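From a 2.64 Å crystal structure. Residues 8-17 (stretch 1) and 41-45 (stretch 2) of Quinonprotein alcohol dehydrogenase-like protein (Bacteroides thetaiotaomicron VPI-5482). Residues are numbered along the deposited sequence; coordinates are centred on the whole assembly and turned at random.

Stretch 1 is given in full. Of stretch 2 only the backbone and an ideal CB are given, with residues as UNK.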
# COMPACT_ATOMS: atom_id res chain seq x y z
N HIS A 8 12.98 -51.41 20.18
CA HIS A 8 11.57 -51.82 20.15
C HIS A 8 10.82 -50.95 21.21
O HIS A 8 11.47 -50.17 21.92
CB HIS A 8 11.37 -53.34 20.34
CG HIS A 8 11.75 -53.87 21.68
ND1 HIS A 8 10.82 -53.99 22.69
CD2 HIS A 8 12.94 -54.35 22.12
CE1 HIS A 8 11.47 -54.51 23.72
NE2 HIS A 8 12.75 -54.74 23.42
N LEU A 9 9.46 -51.01 21.25
CA LEU A 9 8.58 -50.17 22.07
C LEU A 9 8.86 -50.31 23.58
O LEU A 9 8.76 -49.32 24.31
CB LEU A 9 7.11 -50.55 21.81
CG LEU A 9 6.11 -49.41 21.59
CD1 LEU A 9 4.87 -49.91 20.89
CD2 LEU A 9 5.78 -48.66 22.88
N GLY A 10 9.22 -51.53 24.01
CA GLY A 10 9.51 -51.86 25.40
C GLY A 10 10.73 -51.22 26.03
O GLY A 10 11.02 -51.50 27.20
N ASN A 11 11.46 -50.37 25.29
CA ASN A 11 12.66 -49.72 25.82
C ASN A 11 12.73 -48.24 25.37
O ASN A 11 13.76 -47.59 25.60
CB ASN A 11 13.93 -50.50 25.36
CG ASN A 11 14.11 -50.76 23.86
OD1 ASN A 11 13.94 -49.88 23.00
ND2 ASN A 11 14.59 -51.95 23.53
N LEU A 12 11.62 -47.70 24.81
CA LEU A 12 11.61 -46.34 24.27
C LEU A 12 10.72 -45.32 25.04
O LEU A 12 10.01 -44.53 24.39
CB LEU A 12 11.10 -46.37 22.82
CG LEU A 12 12.09 -46.80 21.75
CD1 LEU A 12 11.39 -47.04 20.44
CD2 LEU A 12 13.17 -45.76 21.54
N ALA A 13 10.81 -45.24 26.39
CA ALA A 13 10.03 -44.26 27.20
C ALA A 13 8.50 -44.44 27.01
O ALA A 13 8.02 -45.29 26.25
CB ALA A 13 10.41 -42.82 26.86
N HIS A 14 7.75 -43.65 27.76
CA HIS A 14 6.31 -43.78 27.75
C HIS A 14 5.65 -42.53 27.18
O HIS A 14 4.48 -42.60 26.77
CB HIS A 14 5.79 -44.06 29.16
CG HIS A 14 6.31 -45.34 29.76
ND1 HIS A 14 7.37 -45.34 30.65
CD2 HIS A 14 5.92 -46.62 29.53
CE1 HIS A 14 7.57 -46.61 30.96
NE2 HIS A 14 6.72 -47.41 30.31
N TYR A 15 6.40 -41.39 27.07
CA TYR A 15 5.88 -40.17 26.45
C TYR A 15 5.73 -40.43 24.92
O TYR A 15 6.26 -41.43 24.42
CB TYR A 15 6.74 -38.93 26.74
CG TYR A 15 8.20 -39.01 26.35
CD1 TYR A 15 8.60 -38.84 25.03
CD2 TYR A 15 9.20 -39.09 27.32
CE1 TYR A 15 9.94 -38.91 24.66
CE2 TYR A 15 10.55 -39.10 26.97
CZ TYR A 15 10.92 -39.02 25.63
OH TYR A 15 12.24 -39.03 25.27
N PRO A 16 4.98 -39.60 24.15
CA PRO A 16 4.76 -39.91 22.73
C PRO A 16 6.07 -40.08 21.94
O PRO A 16 6.98 -39.26 22.05
CB PRO A 16 3.97 -38.71 22.23
CG PRO A 16 3.25 -38.22 23.43
CD PRO A 16 4.22 -38.39 24.55
N ASN A 17 6.15 -41.18 21.16
CA ASN A 17 7.28 -41.52 20.29
C ASN A 17 6.84 -41.37 18.83
O ASN A 17 6.14 -42.23 18.29
CB ASN A 17 7.80 -42.95 20.57
CG ASN A 17 8.39 -43.13 21.94
OD1 ASN A 17 9.29 -42.40 22.36
ND2 ASN A 17 7.97 -44.18 22.64
N UNK A 41 3.13 -39.96 13.18
CA UNK A 41 2.82 -41.34 13.51
C UNK A 41 3.45 -41.69 14.82
O UNK A 41 4.68 -41.65 14.97
CB UNK A 41 3.29 -42.30 12.41
N UNK A 42 2.61 -42.01 15.79
CA UNK A 42 3.03 -42.39 17.13
C UNK A 42 3.18 -43.89 17.23
O UNK A 42 2.28 -44.66 16.86
CB UNK A 42 2.03 -41.89 18.18
N UNK A 43 4.33 -44.32 17.73
CA UNK A 43 4.64 -45.72 17.97
C UNK A 43 3.69 -46.26 19.08
O UNK A 43 3.19 -47.38 18.98
CB UNK A 43 6.11 -45.88 18.37
N UNK A 44 3.40 -45.40 20.08
CA UNK A 44 2.50 -45.57 21.23
C UNK A 44 1.38 -44.47 21.17
O UNK A 44 1.46 -43.45 21.88
CB UNK A 44 3.29 -45.48 22.54
N UNK A 45 0.36 -44.63 20.30
CA UNK A 45 -0.63 -43.54 20.12
C UNK A 45 -1.73 -43.47 21.18
O UNK A 45 -2.42 -42.44 21.25
CB UNK A 45 -1.30 -43.69 18.75

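Stretch 2 is an irregular segment that packs beside stretch 1, the CA at position 42 lying 5.4 Å from Asn-17 CA. Stretch 2 has no regular helix or strand; stretch 1 is loop or turn apart from a short 3-10 segment at Leu-9 and Gly-10.

At position 41, CA-to-CB points away from stretch 1, and nothing of that stretch lies within 5.5 Å of the ideal CB. With phi/psi of -103/117 the backbone is extended and undemanding, so many residues would serve, polar or charged ones among them. The deposited residue is Glu-41, whose side chain (chi1 m, chi2 t) makes no contact with stretch 1.

At position 42 the bond points sideways. The ideal CB is 4.1 Å from Asn-17 O, and the ring of Pro-16 offers an apolar surface nearby. An aliphatic side chain such as Leu, Ile, Val or Met would suit a place that offers carbon to pack against. The residue is Leu-42, and its CD2 comes within 4.2 Å of Pro-16 CB. Its backbone contributes too: Leu-42 CA approaches Asn-17 O at 3.3 Å in a CA-H...O contact.

Position 43 turns its CB toward stretch 1, with phi/psi of -65/-38. Its backbone N donates to Asn-17 O at 2.8 Å, nearly straight at 172°, an anchor available to any residue except proline. The ideal CB lies 4.8 Å from Leu-9 CG, and Leu-12 CD1 lies 5.8 Å from the same ideal CB, in a different direction. Two leucines offer a greasy surface rather than a polar partner, so a medium or large apolar side chain is favoured: Leu, Met, Ile or perhaps Phe. Leu-43 fills the place with chi1 t and chi2 p. Its CG packs 3.8 Å from Leu-9 CG, while its CD2 reaches Leu-12 CD1 at 3.5 Å, so the one side chain bridges both leucines.

At position 44 CB again points toward stretch 1, but the surroundings are mixed. Leu-9 CD2 is 4.1 Å from the ideal CB, whereas farther out stretch 1 presents both the carbonyl Tyr-15 O and the amide Asn-17 N. A side chain able to donate and accept at once would satisfy both; Asn has the two functions on a short stem, Gln would have to fold its longer chain to fit, and the hydroxyl of Ser or Thr would be too short to reach either group. The residue is Asn-44. With chi1 at 55° (p), its amide lies against the backbone of stretch 1: Asn-44 ND2 donates to Tyr-15 O at 3.1 Å and 176°, and Asn-44 OD1 accepts from Asn-17 N at 3.0 Å. The side chain thus pairs with backbone groups on both flanks of Pro-16, a residue that has no amide hydrogen of its own to offer.

Position 45 points away, with no atom of stretch 1 near its ideal CB. Its phi of -81° is compatible with proline, though many other residues would fit. Pro-45 is deposited, its ring puckered C-gamma endo and free of contact with stretch 1.

Stretch 2, residues 41-45: ELLNP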
# COMPACT_ATOMS: atom_id res chain seq x y z
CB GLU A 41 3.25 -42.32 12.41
CG GLU A 41 2.36 -42.25 11.18
CD GLU A 41 2.59 -43.32 10.14
OE1 GLU A 41 3.12 -44.42 10.46
OE2 GLU A 41 2.16 -43.08 8.99
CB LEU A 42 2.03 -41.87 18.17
CG LEU A 42 2.23 -40.48 18.74
CD1 LEU A 42 2.40 -39.42 17.67
CD2 LEU A 42 1.09 -40.12 19.59
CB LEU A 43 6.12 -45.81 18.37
CG LEU A 43 6.72 -47.19 18.54
CD1 LEU A 43 6.86 -47.92 17.19
CD2 LEU A 43 8.08 -47.11 19.21
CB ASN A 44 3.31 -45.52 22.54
CG ASN A 44 4.16 -44.26 22.72
OD1 ASN A 44 4.47 -43.53 21.76
ND2 ASN A 44 4.58 -44.00 23.96
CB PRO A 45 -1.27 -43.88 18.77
CG PRO A 45 -1.13 -45.34 18.62
CD PRO A 45 0.14 -45.73 19.33
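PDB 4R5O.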